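Local coordinates for protein glutamate receptor 1 (Adineta vaga, PDB 4IO2) that binds glutamate in its ligand-binding domain, to which this chain belongs, and probably works as a ligand-gated ion channel of the ionotropic glutamate receptor family, at residues L5-E16 with M52-A61. Numbering follows the deposited sequence. Where two conformers were deposited one is given.
Sequences LKGITLRIGVIE and MGFVADVQLA
Leu-10 lays its CD1 methyl over one face of the Phe-54 ring, 4.0 Å from the ring centroid, at the packed side of two neighbouring parallel strands, 9-14 and 55-60. Chi1 of 57° puts CG of Phe-54 between its backbone N and carbonyl carbon, turning the ring onto the side of Leu-10 and Ile-12; Ile-12 CD1 approaches Phe-54 CE1 obliquely and also reaches Ala-56 CB. Leu-48 and Arg-49 of helix 40-52 touch the same ring, and Ile-45 and Val-41 meet Ile-12 and Val-14; this helix belongs to the crossover joining the two strands, with strands 22-25 and 35-38 also in the connection. Farther along, Val-14 CG2 packs against Val-58 CG1 at 4.0 Å. Near the helix end Leu-5 lies alongside Met-52, with CD1 of the leucine 3.5 Å from CE of the methionine. Were Phe-54 an alanine, the Leu-10 methyl would probably lose the face it rests on and a gap open toward Leu-48.

The face of Thr-9, Arg-11, Val-55, Asp-57 and Gln-59 is mostly polar and more exposed. Thr-9 OG1 rests 3.6 Å from Val-55 CB. Asp-57 runs beside Arg-11 without a salt bridge: its OD1 takes a hydrogen bond from Gln-59 NE2 (2.9 Å), whereas the guanidinium turns to Asp-80 and the Gly-77 carbonyl.

Backbone bonds alternate between the strands from Val-55 N to Ile-8 O as far as Ala-61 N to Val-14 O (2.8 Å). Arg-11 and Gly-13 bond instead to Asp-80, Ile-81 and Ile-83, making 9-14 the middle strand. Ile-15, just beyond it, nears the glutamate-binding Asp-85. The chemistry implies a two-sided sheet: apolar side chains packed largely on helix 40-52, polar ends opposite held by side-chain and outside partners.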
loop_
_atom_site.group_PDB
_atom_site.type_symbol
_atom_site.label_atom_id
_atom_site.label_comp_id
_atom_site.label_asym_id
_atom_site.label_seq_id
_atom_site.Cartn_x
_atom_site.Cartn_y
_atom_site.Cartn_z
ATOM N N LEU A 5 1.391 22.354 -8.765
ATOM C CA LEU A 5 0.974 23.066 -7.562
ATOM C C LEU A 5 1.869 24.283 -7.227
ATOM O O LEU A 5 1.564 25.036 -6.333
ATOM C CB LEU A 5 0.882 22.102 -6.384
ATOM C CG LEU A 5 -0.438 21.307 -6.382
ATOM C CD1 LEU A 5 -0.391 20.149 -5.395
ATOM C CD2 LEU A 5 -1.567 22.274 -5.984
ATOM N N LYS A 6 2.967 24.507 -7.959
ATOM C CA LYS A 6 3.861 25.630 -7.661
ATOM C C LYS A 6 3.132 26.974 -7.634
ATOM O O LYS A 6 2.478 27.338 -8.603
ATOM C CB LYS A 6 5.011 25.697 -8.638
ATOM C CG LYS A 6 6.031 26.772 -8.229
ATOM C CD LYS A 6 7.289 26.725 -9.053
ATOM C CE LYS A 6 8.200 27.867 -8.665
ATOM N NZ LYS A 6 9.306 28.027 -9.653
ATOM N N GLY A 7 3.271 27.691 -6.521
ATOM C CA GLY A 7 2.643 28.991 -6.323
ATOM C C GLY A 7 1.168 28.950 -5.913
ATOM O O GLY A 7 0.581 30.009 -5.658
ATOM N N ILE A 8 0.561 27.774 -5.880
ATOM C CA ILE A 8 -0.860 27.650 -5.586
ATOM C C ILE A 8 -1.041 27.495 -4.089
ATOM O O ILE A 8 -0.273 26.780 -3.449
ATOM C CB ILE A 8 -1.439 26.387 -6.278
ATOM C CG1 ILE A 8 -1.240 26.462 -7.807
ATOM C CG2 ILE A 8 -2.872 26.125 -5.867
ATOM C CD1 ILE A 8 -1.919 27.652 -8.460
ATOM N N THR A 9 -2.057 28.137 -3.536
ATOM C CA THR A 9 -2.368 27.950 -2.131
ATOM C C THR A 9 -3.294 26.756 -1.941
ATOM O O THR A 9 -4.314 26.644 -2.610
ATOM C CB THR A 9 -3.034 29.223 -1.529
ATOM O OG1 THR A 9 -2.116 30.312 -1.615
ATOM C CG2 THR A 9 -3.429 29.004 -0.065
ATOM N N LEU A 10 -2.903 25.853 -1.049
ATOM C CA LEU A 10 -3.737 24.720 -0.656
ATOM C C LEU A 10 -4.206 24.869 0.752
ATOM O O LEU A 10 -3.393 24.991 1.670
ATOM C CB LEU A 10 -2.960 23.423 -0.714
ATOM C CG LEU A 10 -2.564 22.947 -2.082
ATOM C CD1 LEU A 10 -1.732 21.692 -1.897
ATOM C CD2 LEU A 10 -3.775 22.732 -2.955
ATOM N N ARG A 11 -5.512 24.803 0.942
ATOM C CA ARG A 11 -6.117 24.644 2.272
ATOM C C ARG A 11 -6.029 23.169 2.638
ATOM O O ARG A 11 -6.650 22.298 1.992
ATOM C CB ARG A 11 -7.579 25.096 2.282
ATOM C CG ARG A 11 -7.815 26.560 1.933
ATOM C CD ARG A 11 -9.298 26.824 1.666
ATOM N NE ARG A 11 -9.764 25.936 0.613
ATOM C CZ ARG A 11 -11.013 25.506 0.438
ATOM N NH1 ARG A 11 -12.017 25.944 1.195
ATOM N NH2 ARG A 11 -11.249 24.641 -0.528
ATOM N N ILE A 12 -5.212 22.864 3.644
ATOM C CA ILE A 12 -4.866 21.485 4.021
ATOM C C ILE A 12 -5.512 21.142 5.354
ATOM O O ILE A 12 -5.123 21.686 6.376
ATOM C CB ILE A 12 -3.352 21.293 4.145
ATOM C CG1 ILE A 12 -2.651 21.716 2.872
ATOM C CG2 ILE A 12 -3.043 19.832 4.525
ATOM C CD1 ILE A 12 -1.118 21.600 2.909
ATOM N N GLY A 13 -6.531 20.290 5.321
ATOM C CA GLY A 13 -7.178 19.839 6.542
ATOM C C GLY A 13 -6.330 18.773 7.235
ATOM O O GLY A 13 -5.805 17.854 6.574
ATOM N N VAL A 14 -6.168 18.939 8.548
ATOM C CA VAL A 14 -5.484 17.976 9.390
ATOM C C VAL A 14 -6.375 17.674 10.569
ATOM O O VAL A 14 -7.333 18.399 10.848
ATOM C CB VAL A 14 -4.072 18.461 9.829
ATOM C CG1 VAL A 14 -3.144 18.709 8.637
ATOM C CG2 VAL A 14 -4.103 19.695 10.695
ATOM N N ILE A 15 -6.111 16.546 11.223
ATOM C CA ILE A 15 -6.978 16.054 12.303
ATOM C C ILE A 15 -6.111 15.521 13.443
ATOM O O ILE A 15 -5.135 14.810 13.236
ATOM C CB ILE A 15 -7.966 14.992 11.749
ATOM C CG1 ILE A 15 -8.917 14.488 12.814
ATOM C CG2 ILE A 15 -7.265 13.811 11.046
ATOM C CD1 ILE A 15 -10.097 13.689 12.277
ATOM N N GLU A 16 -6.449 15.905 14.663
ATOM C CA GLU A 16 -5.640 15.540 15.812
ATOM C C GLU A 16 -5.518 14.019 15.956
ATOM O O GLU A 16 -6.519 13.310 16.011
ATOM C CB GLU A 16 -6.230 16.170 17.091
ATOM C CG GLU A 16 -5.395 15.911 18.345
ATOM C CD GLU A 16 -5.868 16.623 19.586
ATOM O OE1 GLU A 16 -6.865 17.367 19.510
ATOM O OE2 GLU A 16 -5.239 16.432 20.664
ATOM N N MET A 52 7.394 20.975 -4.043
ATOM C CA MET A 52 6.328 21.315 -4.985
ATOM C C MET A 52 6.047 22.806 -5.085
ATOM O O MET A 52 5.487 23.271 -6.083
ATOM C CB MET A 52 5.049 20.587 -4.574
ATOM C CG MET A 52 5.222 19.058 -4.608
ATOM S SD MET A 52 3.760 18.207 -4.005
ATOM C CE MET A 52 2.769 18.536 -5.431
ATOM N N GLY A 53 6.410 23.557 -4.057
ATOM C CA GLY A 53 6.299 25.009 -4.101
ATOM C C GLY A 53 4.914 25.588 -3.925
ATOM O O GLY A 53 4.699 26.758 -4.221
ATOM N N PHE A 54 3.970 24.814 -3.403
ATOM C CA PHE A 54 2.655 25.360 -3.048
ATOM C C PHE A 54 2.774 26.211 -1.782
ATOM O O PHE A 54 3.778 26.165 -1.065
ATOM C CB PHE A 54 1.577 24.252 -2.878
ATOM C CG PHE A 54 1.901 23.194 -1.853
ATOM C CD1 PHE A 54 1.708 23.410 -0.496
ATOM C CD2 PHE A 54 2.315 21.954 -2.277
ATOM C CE1 PHE A 54 1.982 22.403 0.423
ATOM C CE2 PHE A 54 2.617 20.955 -1.363
ATOM C CZ PHE A 54 2.441 21.188 -0.011
ATOM N N VAL A 55 1.724 26.969 -1.502
ATOM C CA VAL A 55 1.622 27.707 -0.252
ATOM C C VAL A 55 0.663 26.914 0.650
ATOM O O VAL A 55 -0.469 26.620 0.259
ATOM C CB VAL A 55 1.125 29.133 -0.496
ATOM C CG1 VAL A 55 0.942 29.880 0.809
ATOM C CG2 VAL A 55 2.145 29.889 -1.380
ATOM N N ALA A 56 1.134 26.565 1.840
ATOM C CA ALA A 56 0.368 25.742 2.769
ATOM C C ALA A 56 -0.474 26.584 3.712
ATOM O O ALA A 56 0.035 27.411 4.460
ATOM C CB ALA A 56 1.285 24.858 3.562
ATOM N N ASP A 57 -1.774 26.367 3.650
ATOM C CA ASP A 57 -2.710 26.928 4.617
ATOM C C ASP A 57 -3.300 25.782 5.452
ATOM O O ASP A 57 -4.298 25.163 5.081
ATOM C CB ASP A 57 -3.794 27.724 3.879
ATOM C CG ASP A 57 -4.896 28.238 4.796
ATOM O OD1 ASP A 57 -4.681 28.278 6.021
ATOM O OD2 ASP A 57 -5.968 28.643 4.272
ATOM N N VAL A 58 -2.631 25.477 6.548
ATOM C CA VAL A 58 -2.920 24.280 7.343
ATOM C C VAL A 58 -4.055 24.598 8.320
ATOM O O VAL A 58 -3.973 25.564 9.068
ATOM C CB VAL A 58 -1.690 23.804 8.092
ATOM C CG1 VAL A 58 -2.043 22.627 8.992
ATOM C CG2 VAL A 58 -0.579 23.442 7.134
ATOM N N GLN A 59 -5.122 23.817 8.261
ATOM C CA GLN A 59 -6.320 24.043 9.048
ATOM C C GLN A 59 -6.660 22.799 9.855
ATOM O O GLN A 59 -6.970 21.752 9.298
ATOM C CB GLN A 59 -7.478 24.405 8.128
ATOM C CG GLN A 59 -7.292 25.708 7.374
ATOM C CD GLN A 59 -7.489 26.927 8.262
ATOM O OE1 GLN A 59 -8.264 26.894 9.207
ATOM N NE2 GLN A 59 -6.783 28.002 7.956
ATOM N N LEU A 60 -6.595 22.917 11.175
ATOM C CA LEU A 60 -6.982 21.825 12.069
ATOM C C LEU A 60 -8.503 21.673 12.094
ATOM O O LEU A 60 -9.251 22.654 12.329
ATOM C CB LEU A 60 -6.467 22.122 13.465
ATOM C CG LEU A 60 -6.788 21.134 14.599
ATOM C CD1 LEU A 60 -6.123 19.790 14.319
ATOM C CD2 LEU A 60 -6.345 21.729 15.941
ATOM N N ALA A 61 -8.965 20.446 11.862
ATOM C CA ALA A 61 -10.398 20.169 11.941
ATOM C C ALA A 61 -10.865 20.437 13.368
ATOM O O ALA A 61 -10.133 20.195 14.337
ATOM C CB ALA A 61 -10.696 18.754 11.537
HETATM O O HOH W 1 -8.963 17.576 15.042
#